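Local coordinates for putative lipoprotein (Bacteroides fragilis, PDB 3NQI), which is of unknown function but, as a lipoprotein, is probably anchored to the bacterial membrane and may bind lipid, at residues V125-Y130 against S189-Y194; T87-E92 against Y155-K160. One frame throughout, in Å; residues are numbered along the deposited sequence.

Contact 1 (V125-Y130 against S189-Y194); sequences VLPVLY and SSFKAY
F191 lays its ring beside V125 and P127 of the facing strand, crossing both side chains obliquely. Its CD1 comes 3.7 Å from CG1 of V125, the branch that stands anti to the backbone N (chi1 -178°), while CE1 of F191 lies 3.9 Å from CB of P127. A193 joins them on this face of the sheet, its methyl against CG2 of V125, and F107 meets the F191 ring from outside the pair. On the other face L126 and Y194 cross at about a right angle, CD2 of L126 3.9 Å from CE1 of Y194; the Y194 hydroxyl is held by the carbonyl of F150. Y130 reaches back toward S190: with chi1 at 65°, its CG sits between the backbone N and the carbonyl carbon, and its OH is hydrogen-bonded to S190 OG over 3.0 Å, OG lying near the ring plane at the edge.

Between the two faces, L126 pairs with K192 and V128 with S190, each through two backbone hydrogen bonds. The bond from V128 N to S190 O is almost straight, 176° at the hydrogen. P127 has no N-H to give, and it falls at a non-hydrogen-bonded pair with F191, where the ladder asks for none. This is the antiparallel ladder of strands 123-132 and 186-195; the latter also pairs with strand 78-87, A193 being backbone-bonded to I80.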
loop_
_atom_site.group_PDB
_atom_site.type_symbol
_atom_site.label_atom_id
_atom_site.label_comp_id
_atom_site.label_asym_id
_atom_site.label_seq_id
_atom_site.Cartn_x
_atom_site.Cartn_y
_atom_site.Cartn_z
ATOM N N VAL A 125 2.838 3.391 -2.875
ATOM C CA VAL A 125 1.742 3.295 -1.940
ATOM C C VAL A 125 0.393 3.233 -2.648
ATOM O O VAL A 125 0.118 4.055 -3.517
ATOM C CB VAL A 125 1.757 4.415 -0.909
ATOM C CG1 VAL A 125 0.549 4.217 0.107
ATOM C CG2 VAL A 125 3.094 4.384 -0.133
ATOM N N LEU A 126 -0.407 2.221 -2.284
ATOM C CA LEU A 126 -1.807 2.122 -2.756
ATOM C C LEU A 126 -2.798 2.534 -1.681
ATOM O O LEU A 126 -2.846 1.945 -0.639
ATOM C CB LEU A 126 -2.115 0.710 -3.265
ATOM C CG LEU A 126 -1.667 0.286 -4.668
ATOM C CD1 LEU A 126 -0.287 0.648 -4.950
ATOM C CD2 LEU A 126 -1.970 -1.291 -4.829
ATOM N N PRO A 127 -3.602 3.604 -1.921
ATOM C CA PRO A 127 -4.782 3.774 -1.070
ATOM C C PRO A 127 -5.834 2.754 -1.461
ATOM O O PRO A 127 -6.124 2.675 -2.657
ATOM C CB PRO A 127 -5.259 5.179 -1.410
ATOM C CG PRO A 127 -4.325 5.700 -2.434
ATOM C CD PRO A 127 -3.612 4.570 -3.040
ATOM N N VAL A 128 -6.313 1.873 -0.559
ATOM C CA VAL A 128 -7.342 0.949 -0.918
ATOM C C VAL A 128 -8.688 1.299 -0.204
ATOM O O VAL A 128 -8.715 1.517 1.013
ATOM C CB VAL A 128 -6.932 -0.542 -0.655
ATOM C CG1 VAL A 128 -7.925 -1.411 -1.387
ATOM C CG2 VAL A 128 -5.537 -0.786 -1.167
ATOM N N LEU A 129 -9.761 1.437 -0.987
ATOM C CA LEU A 129 -11.168 1.547 -0.493
ATOM C C LEU A 129 -11.819 0.179 -0.780
ATOM O O LEU A 129 -11.885 -0.295 -1.922
ATOM C CB LEU A 129 -11.899 2.721 -1.129
ATOM C CG LEU A 129 -13.159 3.372 -0.521
ATOM C CD1 LEU A 129 -12.914 3.906 0.876
ATOM C CD2 LEU A 129 -13.617 4.498 -1.434
ATOM N N TYR A 130 -12.228 -0.492 0.285
ATOM C CA TYR A 130 -12.725 -1.839 0.160
ATOM C C TYR A 130 -13.817 -2.192 1.183
ATOM O O TYR A 130 -14.166 -1.389 2.023
ATOM C CB TYR A 130 -11.558 -2.785 0.210
ATOM C CG TYR A 130 -10.765 -2.853 1.491
ATOM C CD1 TYR A 130 -9.863 -1.868 1.838
ATOM C CD2 TYR A 130 -10.883 -3.943 2.347
ATOM C CE1 TYR A 130 -9.142 -1.904 3.059
ATOM C CE2 TYR A 130 -10.140 -4.015 3.545
ATOM C CZ TYR A 130 -9.261 -3.011 3.880
ATOM O OH TYR A 130 -8.552 -3.086 5.029
ATOM N N SER A 189 -11.056 2.042 4.572
ATOM C CA SER A 189 -9.946 2.573 3.790
ATOM C C SER A 189 -8.634 2.183 4.485
ATOM O O SER A 189 -8.562 2.093 5.733
ATOM C CB SER A 189 -10.113 4.084 3.645
ATOM O OG SER A 189 -10.206 4.647 4.919
ATOM N N SER A 190 -7.628 1.855 3.693
ATOM C CA SER A 190 -6.288 1.574 4.199
ATOM C C SER A 190 -5.229 1.975 3.187
ATOM O O SER A 190 -5.434 1.827 1.979
ATOM C CB SER A 190 -6.091 0.079 4.458
ATOM O OG SER A 190 -7.073 -0.499 5.297
ATOM N N PHE A 191 -4.069 2.409 3.658
ATOM C CA PHE A 191 -2.908 2.505 2.774
ATOM C C PHE A 191 -2.127 1.195 2.820
ATOM O O PHE A 191 -2.050 0.586 3.889
ATOM C CB PHE A 191 -2.004 3.569 3.176
ATOM C CG PHE A 191 -2.540 4.926 2.918
ATOM C CD1 PHE A 191 -2.582 5.426 1.645
ATOM C CD2 PHE A 191 -2.952 5.704 3.955
ATOM C CE1 PHE A 191 -3.061 6.726 1.416
ATOM C CE2 PHE A 191 -3.446 6.967 3.731
ATOM C CZ PHE A 191 -3.470 7.476 2.458
ATOM N N LYS A 192 -1.593 0.775 1.670
ATOM C CA LYS A 192 -0.703 -0.417 1.590
ATOM C C LYS A 192 0.578 0.037 0.890
ATOM O O LYS A 192 0.538 0.608 -0.206
ATOM C CB LYS A 192 -1.391 -1.533 0.816
ATOM C CG LYS A 192 -2.666 -2.046 1.508
ATOM C CD LYS A 192 -2.249 -2.987 2.696
ATOM C CE LYS A 192 -3.337 -3.274 3.628
ATOM N NZ LYS A 192 -2.706 -3.966 4.796
ATOM N N ALA A 193 1.703 -0.174 1.558
ATOM C CA ALA A 193 3.004 0.231 1.053
ATOM C C ALA A 193 3.813 -0.990 0.585
ATOM O O ALA A 193 3.839 -2.050 1.259
ATOM C CB ALA A 193 3.778 1.030 2.131
ATOM N N TYR A 194 4.459 -0.830 -0.579
ATOM C CA TYR A 194 5.157 -1.898 -1.311
ATOM C C TYR A 194 6.592 -1.533 -1.609
ATOM O O TYR A 194 6.883 -0.579 -2.357
ATOM C CB TYR A 194 4.491 -2.220 -2.661
ATOM C CG TYR A 194 3.068 -2.668 -2.508
ATOM C CD1 TYR A 194 2.035 -1.752 -2.389
ATOM C CD2 TYR A 194 2.770 -3.985 -2.404
ATOM C CE1 TYR A 194 0.728 -2.162 -2.168
ATOM C CE2 TYR A 194 1.449 -4.429 -2.222
ATOM C CZ TYR A 194 0.454 -3.545 -2.104
ATOM O OH TYR A 194 -0.827 -3.997 -1.878
#

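Contact 2 (T87-E92 against Y155-K160); sequences TPKVGE and YTDDIK
A parallel beta pairing ends here: strands 78-87 and 148-155 run out together at T87 and Y155. T156 N donates to T87 O at 2.8 Å, closing the parallel pairing, and one further bond follows as both chains leave the sheet: D157 N, in the 3-10 turn 156-158, donates to P88 O at 2.9 Å, approaching in the carbonyl plane on a lone pair. T87 O also receives the CA-H of Y155.

The Y155 ring lies alongside T87, pointing the same way, with CD1 3.5 Å from CG2 of T87. Over one face sits V90, whose CG2 makes a CH-pi contact 4.0 Å from the centroid of the Y155 ring, offset toward the rim. V90 belongs to the type II turn K89-E92, so the ring packs against the turn, and beyond it the phenol is hydrogen-bonded to D95 and R171. D157 sets its carboxylate next to P88 and the aliphatic part of K89, OD2 3.7 Å from K89 CB. K89 NZ and D157 OD2 remain 5.4 Å apart, too far for a salt bridge, so attraction between these charges would probably be modest; backbone bonds and the tyrosine ring do the main joining.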
loop_
_atom_site.group_PDB
_atom_site.type_symbol
_atom_site.label_atom_id
_atom_site.label_comp_id
_atom_site.label_asym_id
_atom_site.label_seq_id
_atom_site.Cartn_x
_atom_site.Cartn_y
_atom_site.Cartn_z
ATOM N N THR A 87 6.812 -13.149 -10.617
ATOM C CA THR A 87 6.671 -14.543 -10.991
ATOM C C THR A 87 6.613 -14.497 -12.535
ATOM O O THR A 87 6.302 -13.467 -13.085
ATOM C CB THR A 87 5.428 -15.157 -10.361
ATOM O OG1 THR A 87 5.406 -16.552 -10.645
ATOM C CG2 THR A 87 4.132 -14.489 -10.916
ATOM N N PRO A 88 6.971 -15.573 -13.215
ATOM C CA PRO A 88 7.064 -15.442 -14.681
ATOM C C PRO A 88 5.749 -15.186 -15.393
ATOM O O PRO A 88 5.706 -14.391 -16.301
ATOM C CB PRO A 88 7.632 -16.797 -15.111
ATOM C CG PRO A 88 8.345 -17.285 -13.927
ATOM C CD PRO A 88 7.557 -16.840 -12.752
ATOM N N LYS A 89 4.692 -15.870 -14.979
ATOM C CA LYS A 89 3.379 -15.742 -15.605
ATOM C C LYS A 89 2.252 -16.210 -14.669
ATOM O O LYS A 89 2.516 -16.770 -13.616
ATOM C CB LYS A 89 3.360 -16.563 -16.884
ATOM C CG LYS A 89 3.598 -18.068 -16.679
ATOM C CD LYS A 89 3.619 -18.852 -18.016
ATOM C CE LYS A 89 3.826 -20.323 -17.744
ATOM N NZ LYS A 89 3.723 -21.120 -18.987
ATOM N N VAL A 90 1.003 -16.032 -15.078
ATOM C CA VAL A 90 -0.121 -16.446 -14.244
ATOM C C VAL A 90 -0.069 -17.956 -13.992
ATOM O O VAL A 90 0.179 -18.725 -14.903
ATOM C CB VAL A 90 -1.461 -16.042 -14.869
ATOM C CG1 VAL A 90 -2.622 -16.671 -14.104
ATOM C CG2 VAL A 90 -1.569 -14.499 -14.925
ATOM N N GLY A 91 -0.260 -18.375 -12.742
ATOM C CA GLY A 91 -0.303 -19.813 -12.398
ATOM C C GLY A 91 1.003 -20.400 -11.878
ATOM O O GLY A 91 1.033 -21.567 -11.471
ATOM N N GLU A 92 2.083 -19.619 -11.891
ATOM C CA GLU A 92 3.390 -20.082 -11.391
ATOM C C GLU A 92 3.555 -19.741 -9.926
ATOM O O GLU A 92 2.791 -18.963 -9.368
ATOM C CB GLU A 92 4.551 -19.440 -12.181
ATOM C CG GLU A 92 4.567 -19.773 -13.671
ATOM C CD GLU A 92 5.212 -21.099 -13.992
ATOM O OE1 GLU A 92 4.806 -22.141 -13.436
ATOM O OE2 GLU A 92 6.139 -21.095 -14.831
ATOM N N TYR A 155 4.487 -9.911 -13.579
ATOM C CA TYR A 155 4.668 -11.134 -14.395
ATOM C C TYR A 155 5.845 -10.880 -15.320
ATOM O O TYR A 155 5.746 -10.170 -16.311
ATOM C CB TYR A 155 3.400 -11.535 -15.173
ATOM C CG TYR A 155 2.265 -11.840 -14.223
ATOM C CD1 TYR A 155 2.256 -13.011 -13.471
ATOM C CD2 TYR A 155 1.256 -10.933 -14.024
ATOM C CE1 TYR A 155 1.243 -13.275 -12.570
ATOM C CE2 TYR A 155 0.237 -11.174 -13.129
ATOM C CZ TYR A 155 0.222 -12.331 -12.403
ATOM O OH TYR A 155 -0.767 -12.542 -11.476
ATOM N N THR A 156 6.975 -11.480 -15.004
ATOM C CA THR A 156 8.192 -11.081 -15.699
ATOM C C THR A 156 8.290 -11.523 -17.172
ATOM O O THR A 156 8.981 -10.873 -17.941
ATOM C CB THR A 156 9.399 -11.505 -14.904
ATOM O OG1 THR A 156 9.351 -12.924 -14.721
ATOM C CG2 THR A 156 9.395 -10.783 -13.570
ATOM N N ASP A 157 7.576 -12.580 -17.575
ATOM C CA ASP A 157 7.503 -12.959 -19.001
ATOM C C ASP A 157 6.954 -11.829 -19.859
ATOM O O ASP A 157 7.232 -11.775 -21.027
ATOM C CB ASP A 157 6.605 -14.187 -19.243
ATOM C CG ASP A 157 7.268 -15.512 -18.825
ATOM O OD1 ASP A 157 8.487 -15.515 -18.490
ATOM O OD2 ASP A 157 6.558 -16.546 -18.827
ATOM N N ASP A 158 6.169 -10.940 -19.281
ATOM C CA ASP A 158 5.577 -9.850 -20.052
ATOM C C ASP A 158 6.510 -8.689 -20.308
ATOM O O ASP A 158 6.173 -7.786 -21.109
ATOM C CB ASP A 158 4.304 -9.345 -19.374
ATOM C CG ASP A 158 3.207 -10.418 -19.311
ATOM O OD1 ASP A 158 3.314 -11.428 -20.050
ATOM O OD2 ASP A 158 2.235 -10.249 -18.541
ATOM N N ILE A 159 7.685 -8.704 -19.681
ATOM C CA ILE A 159 8.637 -7.594 -19.846
ATOM C C ILE A 159 9.504 -7.851 -21.049
ATOM O O ILE A 159 10.288 -8.791 -21.078
ATOM C CB ILE A 159 9.518 -7.367 -18.614
ATOM C CG1 ILE A 159 8.668 -7.302 -17.334
ATOM C CG2 ILE A 159 10.354 -6.084 -18.803
ATOM C CD1 ILE A 159 9.513 -7.365 -16.037
ATOM N N LYS A 160 9.382 -6.994 -22.049
ATOM C CA LYS A 160 10.202 -7.112 -23.239
ATOM C C LYS A 160 11.346 -6.096 -23.303
ATOM O O LYS A 160 11.334 -5.073 -22.654
ATOM C CB LYS A 160 9.310 -6.999 -24.468
ATOM C CG LYS A 160 8.630 -8.356 -24.852
ATOM C CD LYS A 160 7.453 -8.726 -23.978
ATOM C CE LYS A 160 6.943 -10.189 -24.206
ATOM N NZ LYS A 160 5.450 -10.355 -23.948
#

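The centre of contact 1 lies about 4 Å from the centre of the folded chain, that of contact 2 about 22 Å from it; the two contact centres are 24 Å apart and their nearest atoms about 13 Å, so they do not touch. Along the chain the segments alternate: 87-92, 125-130, 155-160, 189-194. Strand 78-87 ties them together, since it pairs in parallel with both 186-195, which carries half of contact 1, and 148-155, which leads into contact 2. Contact 1 is a partly buried strand-to-strand pairing near the centre of the molecule, and contact 2 follows where two neighbouring strands give way to loops. The crossed order means that distant parts of the sequence are interleaved within the fold.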